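Local coordinates for protein creatinine amidohydrolase (Nostoc punctiforme PCC 73102, PDB 3NO4) that probably hydrolyses carbon-nitrogen bonds in linear amides, as a metal-dependent member of the creatininase superfamily, at residues A[207-219]-A[227-239]. Residues are numbered along the deposited sequence; the frame is centred on the assembly and turned at random.
Sequences PLSPEVASGHRIY and RYPDGRMGSNPGL. With EDO (1,2-ethanediol), chain H.
Arg-232 NH2 donates to Ser-209 O over 2.9 Å; the N-H...O angle of 164° marks a well-aimed bond, for NH2 approaches in the carbonyl plane, on a lone pair of Ser-209 O, and that oxygen lies in the guanidinium plane. In the same plane NE and NH2 grip the carboxylate of Asp-230 side-on, NE to OD2 at 2.8 Å forming a salt bridge. NH1 donates to Ser-235 O, which lies out of that plane. Water 1 joins Ser-209 N to Asp-230 OD2. Further along, Tyr-228 OH donates to Arg-217 O at 2.8 Å, tilted from the carbonyl plane.

Apolar contacts sandwich the Arg-232 guanidinium. Val-212 CG2 sits over the centre of one face, 3.7 Å from Arg-232 CZ, while Leu-208 CB lies over the other, offset toward the rim. Replacing Arg-232 by an alanine would remove the guanidinium, which is likely to leave Asp-230 without its charged mate, Ser-209 O without this donor and a gap between Leu-208 and Val-212. Selenomethionine Met-233, its side chain about 9 Å from the nickel ion, lays CG over the centre of the Tyr-228 ring and, bent at chi3 (74°), brings CE to 3.9 Å from Ile-218 CG1.

At the charged end, Arg-217 NH1 and Arg-227 NH1 stand 3.4 Å apart, their guanidinium planes inclined at 53°, and both bind Asp-267 of a second subunit, which probably offsets their like charges; Arg-227 also pairs with Asp-223.

The segments on either side of helix 221-227, largely loop, are thus joined side by side in this creatininase-family subunit, with an Asx turn in which Arg-232 N donates to Asp-230 OD1.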
loop_
_atom_site.group_PDB
_atom_site.type_symbol
_atom_site.label_atom_id
_atom_site.label_comp_id
_atom_site.label_asym_id
_atom_site.label_seq_id
_atom_site.Cartn_x
_atom_site.Cartn_y
_atom_site.Cartn_z
ATOM N N PRO A 207 -28.551 -5.911 -32.464
ATOM C CA PRO A 207 -29.588 -6.832 -32.033
ATOM C C PRO A 207 -29.449 -7.140 -30.558
ATOM O O PRO A 207 -28.313 -7.133 -30.008
ATOM C CB PRO A 207 -29.374 -8.073 -32.903
ATOM C CG PRO A 207 -28.037 -7.941 -33.489
ATOM C CD PRO A 207 -27.674 -6.491 -33.493
ATOM N N LEU A 208 -30.597 -7.342 -29.924
ATOM C CA LEU A 208 -30.660 -7.767 -28.537
ATOM C C LEU A 208 -31.327 -9.118 -28.608
ATOM O O LEU A 208 -32.422 -9.227 -29.178
ATOM C CB LEU A 208 -31.497 -6.774 -27.718
ATOM C CG LEU A 208 -30.924 -5.348 -27.667
ATOM C CD1 LEU A 208 -31.902 -4.297 -27.083
ATOM C CD2 LEU A 208 -29.612 -5.367 -26.892
ATOM N N SER A 209 -30.672 -10.155 -28.075
ATOM C CA SER A 209 -31.306 -11.480 -27.934
ATOM C C SER A 209 -32.644 -11.295 -27.250
ATOM O O SER A 209 -32.754 -10.481 -26.334
ATOM C CB SER A 209 -30.449 -12.467 -27.131
ATOM O OG SER A 209 -30.297 -12.046 -25.776
ATOM N N PRO A 210 -33.688 -11.999 -27.732
ATOM C CA PRO A 210 -35.047 -11.745 -27.195
ATOM C C PRO A 210 -35.234 -12.166 -25.721
ATOM O O PRO A 210 -36.027 -11.536 -25.011
ATOM C CB PRO A 210 -35.953 -12.543 -28.143
ATOM C CG PRO A 210 -35.065 -13.658 -28.683
ATOM C CD PRO A 210 -33.653 -13.132 -28.688
ATOM N N GLU A 211 -34.498 -13.198 -25.278
ATOM C CA GLU A 211 -34.431 -13.603 -23.861
ATOM C C GLU A 211 -33.239 -12.920 -23.241
ATOM O O GLU A 211 -32.185 -12.871 -23.868
ATOM C CB GLU A 211 -34.205 -15.120 -23.715
ATOM C CG GLU A 211 -35.159 -16.004 -24.508
ATOM C CD GLU A 211 -36.631 -15.734 -24.199
ATOM O OE1 GLU A 211 -36.955 -15.341 -23.050
ATOM O OE2 GLU A 211 -37.457 -15.926 -25.115
ATOM N N VAL A 212 -33.396 -12.430 -22.016
ATOM C CA VAL A 212 -32.309 -11.791 -21.280
ATOM C C VAL A 212 -32.180 -12.413 -19.879
ATOM O O VAL A 212 -33.175 -12.580 -19.175
ATOM C CB VAL A 212 -32.475 -10.225 -21.255
ATOM C CG1 VAL A 212 -33.739 -9.802 -20.474
ATOM C CG2 VAL A 212 -31.222 -9.568 -20.734
ATOM N N ALA A 213 -30.943 -12.760 -19.497
ATOM C CA ALA A 213 -30.646 -13.327 -18.176
ATOM C C ALA A 213 -31.056 -12.347 -17.084
ATOM O O ALA A 213 -30.837 -11.146 -17.215
ATOM C CB ALA A 213 -29.166 -13.679 -18.050
ATOM N N SER A 214 -31.703 -12.862 -16.047
ATOM C CA SER A 214 -32.248 -12.062 -14.955
ATOM C C SER A 214 -31.467 -12.387 -13.688
ATOM O O SER A 214 -30.512 -13.166 -13.719
ATOM C CB SER A 214 -33.722 -12.407 -14.781
ATOM O OG SER A 214 -33.864 -13.784 -14.438
ATOM N N GLY A 215 -31.873 -11.800 -12.573
ATOM C CA GLY A 215 -31.159 -11.986 -11.329
ATOM C C GLY A 215 -30.092 -10.933 -11.169
ATOM O O GLY A 215 -29.734 -10.221 -12.116
ATOM N N HIS A 216 -29.615 -10.855 -9.931
ATOM C CA HIS A 216 -28.890 -9.723 -9.397
ATOM C C HIS A 216 -27.523 -10.161 -8.859
ATOM O O HIS A 216 -26.855 -9.355 -8.252
ATOM C CB HIS A 216 -29.748 -9.056 -8.266
ATOM C CG HIS A 216 -31.158 -8.694 -8.689
ATOM N ND1 HIS A 216 -31.546 -7.397 -8.988
ATOM C CD2 HIS A 216 -32.254 -9.468 -8.901
ATOM C CE1 HIS A 216 -32.819 -7.390 -9.356
ATOM N NE2 HIS A 216 -33.270 -8.636 -9.325
ATOM N N ARG A 217 -27.108 -11.409 -9.099
ATOM C CA ARG A 217 -25.903 -11.969 -8.500
ATOM C C ARG A 217 -24.634 -11.574 -9.292
ATOM O O ARG A 217 -24.562 -11.785 -10.519
ATOM C CB ARG A 217 -26.000 -13.482 -8.385
ATOM C CG ARG A 217 -27.148 -13.947 -7.459
ATOM C CD ARG A 217 -27.314 -15.449 -7.525
ATOM N NE ARG A 217 -26.151 -16.105 -6.928
ATOM C CZ ARG A 217 -25.758 -17.366 -7.169
ATOM N NH1 ARG A 217 -26.403 -18.169 -8.016
ATOM N NH2 ARG A 217 -24.689 -17.834 -6.535
ATOM N N ILE A 218 -23.663 -11.001 -8.583
ATOM C CA ILE A 218 -22.438 -10.464 -9.187
ATOM C C ILE A 218 -21.212 -10.921 -8.349
ATOM O O ILE A 218 -21.083 -10.553 -7.178
ATOM C CB ILE A 218 -22.444 -8.926 -9.253
ATOM C CG1 ILE A 218 -23.652 -8.378 -10.032
ATOM C CG2 ILE A 218 -21.132 -8.428 -9.863
ATOM C CD1 ILE A 218 -23.751 -6.842 -10.037
ATOM N N TYR A 219 -20.320 -11.693 -8.976
ATOM C CA TYR A 219 -19.106 -12.220 -8.335
ATOM C C TYR A 219 -17.931 -11.821 -9.214
ATOM O O TYR A 219 -17.833 -10.654 -9.532
ATOM C CB TYR A 219 -19.272 -13.721 -8.109
ATOM C CG TYR A 219 -20.519 -14.061 -7.318
ATOM C CD1 TYR A 219 -20.641 -13.721 -5.965
ATOM C CD2 TYR A 219 -21.562 -14.766 -7.906
ATOM C CE1 TYR A 219 -21.811 -14.080 -5.221
ATOM C CE2 TYR A 219 -22.708 -15.128 -7.171
ATOM C CZ TYR A 219 -22.815 -14.790 -5.842
ATOM O OH TYR A 219 -23.977 -15.149 -5.194
ATOM N N ARG A 227 -22.849 -15.635 -16.671
ATOM C CA ARG A 227 -24.223 -15.340 -16.237
ATOM C C ARG A 227 -24.979 -14.423 -17.157
ATOM O O ARG A 227 -26.175 -14.609 -17.329
ATOM C CB ARG A 227 -24.267 -14.694 -14.850
ATOM C CG ARG A 227 -24.007 -15.674 -13.756
ATOM C CD ARG A 227 -24.140 -15.014 -12.377
ATOM N NE ARG A 227 -23.487 -15.911 -11.442
ATOM C CZ ARG A 227 -24.022 -17.014 -10.920
ATOM N NH1 ARG A 227 -25.293 -17.379 -11.138
ATOM N NH2 ARG A 227 -23.267 -17.756 -10.135
ATOM N N TYR A 228 -24.276 -13.432 -17.709
ATOM C CA TYR A 228 -24.893 -12.320 -18.478
ATOM C C TYR A 228 -24.097 -12.199 -19.783
ATOM O O TYR A 228 -23.250 -11.329 -19.906
ATOM C CB TYR A 228 -24.876 -11.031 -17.632
ATOM C CG TYR A 228 -25.383 -11.209 -16.204
ATOM C CD1 TYR A 228 -26.735 -11.423 -15.934
ATOM C CD2 TYR A 228 -24.489 -11.219 -15.125
ATOM C CE1 TYR A 228 -27.186 -11.618 -14.612
ATOM C CE2 TYR A 228 -24.922 -11.389 -13.813
ATOM C CZ TYR A 228 -26.277 -11.594 -13.555
ATOM O OH TYR A 228 -26.697 -11.774 -12.259
ATOM N N PRO A 229 -24.340 -13.105 -20.755
ATOM C CA PRO A 229 -23.432 -13.221 -21.936
ATOM C C PRO A 229 -23.309 -12.012 -22.835
ATOM O O PRO A 229 -22.219 -11.776 -23.384
ATOM C CB PRO A 229 -23.987 -14.434 -22.710
ATOM C CG PRO A 229 -24.811 -15.175 -21.731
ATOM C CD PRO A 229 -25.355 -14.178 -20.769
ATOM N N ASP A 230 -24.377 -11.240 -22.997
ATOM C CA ASP A 230 -24.276 -10.004 -23.794
ATOM C C ASP A 230 -23.974 -8.777 -22.927
ATOM O O ASP A 230 -23.833 -7.679 -23.452
ATOM C CB ASP A 230 -25.481 -9.825 -24.730
ATOM C CG ASP A 230 -26.731 -9.308 -24.037
ATOM O OD1 ASP A 230 -26.795 -9.147 -22.796
ATOM O OD2 ASP A 230 -27.686 -9.059 -24.780
ATOM N N GLY A 231 -23.955 -8.971 -21.616
ATOM C CA GLY A 231 -23.597 -7.945 -20.641
ATOM C C GLY A 231 -24.754 -7.275 -19.945
ATOM O O GLY A 231 -24.543 -6.578 -18.974
ATOM N N ARG A 232 -25.970 -7.472 -20.451
ATOM C CA ARG A 232 -27.183 -6.956 -19.819
ATOM C C ARG A 232 -27.568 -7.797 -18.611
ATOM O O ARG A 232 -27.416 -9.007 -18.633
ATOM C CB ARG A 232 -28.375 -7.019 -20.781
ATOM C CG ARG A 232 -28.296 -6.131 -22.018
ATOM C CD ARG A 232 -29.615 -6.258 -22.799
ATOM N NE ARG A 232 -29.677 -7.509 -23.577
ATOM C CZ ARG A 232 -30.779 -8.079 -24.068
ATOM N NH1 ARG A 232 -31.990 -7.581 -23.840
ATOM N NH2 ARG A 232 -30.667 -9.176 -24.821
HETATM N N MSE A 233 -28.115 -7.150 -17.586
HETATM C CA MSE A 233 -28.809 -7.831 -16.489
HETATM C C MSE A 233 -30.290 -7.424 -16.499
HETATM O O MSE A 233 -30.645 -6.340 -16.070
HETATM C CB MSE A 233 -28.177 -7.467 -15.153
HETATM C CG MSE A 233 -26.685 -7.855 -15.000
HETATM SE SE MSE A 233 -25.978 -7.057 -13.362
HETATM C CE MSE A 233 -26.886 -8.296 -12.139
ATOM N N GLY A 234 -31.128 -8.304 -17.032
ATOM C CA GLY A 234 -32.575 -8.228 -16.890
ATOM C C GLY A 234 -33.292 -7.188 -17.732
ATOM O O GLY A 234 -34.530 -7.023 -17.598
ATOM N N SER A 235 -32.555 -6.540 -18.634
ATOM C CA SER A 235 -32.945 -5.258 -19.166
ATOM C C SER A 235 -33.285 -5.359 -20.641
ATOM O O SER A 235 -32.707 -6.207 -21.359
ATOM C CB SER A 235 -31.838 -4.229 -18.934
ATOM O OG SER A 235 -30.667 -4.535 -19.637
ATOM N N ASN A 236 -34.231 -4.525 -21.060
ATOM C CA ASN A 236 -34.520 -4.299 -22.460
ATOM C C ASN A 236 -34.217 -2.845 -22.800
ATOM O O ASN A 236 -35.140 -2.014 -22.913
ATOM C CB ASN A 236 -35.958 -4.679 -22.821
ATOM C CG ASN A 236 -36.212 -4.640 -24.318
ATOM O OD1 ASN A 236 -35.330 -4.285 -25.097
ATOM N ND2 ASN A 236 -37.429 -4.984 -24.721
ATOM N N PRO A 237 -32.923 -2.537 -23.032
ATOM C CA PRO A 237 -32.578 -1.154 -23.415
ATOM C C PRO A 237 -33.121 -0.680 -24.752
ATOM O O PRO A 237 -33.125 0.517 -24.997
ATOM C CB PRO A 237 -31.034 -1.145 -23.392
ATOM C CG PRO A 237 -30.665 -2.557 -23.657
ATOM C CD PRO A 237 -31.718 -3.387 -22.964
ATOM N N GLY A 238 -33.609 -1.594 -25.591
ATOM C CA GLY A 238 -34.318 -1.237 -26.797
ATOM C C GLY A 238 -35.618 -0.458 -26.581
ATOM O O GLY A 238 -36.123 0.129 -27.536
ATOM N N LEU A 239 -36.175 -0.463 -25.355
ATOM C CA LEU A 239 -37.334 0.401 -25.060
ATOM C C LEU A 239 -36.943 1.884 -24.905
ATOM O O LEU A 239 -37.840 2.736 -24.928
ATOM C CB LEU A 239 -38.110 -0.105 -23.841
ATOM C CG LEU A 239 -38.659 -1.537 -23.944
ATOM C CD1 LEU A 239 -39.174 -1.970 -22.551
ATOM C CD2 LEU A 239 -39.749 -1.696 -25.029
HETATM C C1 EDO H . -27.740 -16.607 -4.028
HETATM O O1 EDO H . -26.922 -15.423 -4.020
HETATM C C2 EDO H . -28.485 -16.714 -2.705
HETATM O O2 EDO H . -27.720 -16.152 -1.622
HETATM O O HOH W 1 -27.638 -9.735 -27.469
HETATM O O HOH W 2 -34.602 -8.365 -25.121
HETATM O O HOH W 3 -28.488 -15.330 -15.078
HETATM O O HOH W 4 -31.666 -7.759 -13.259
#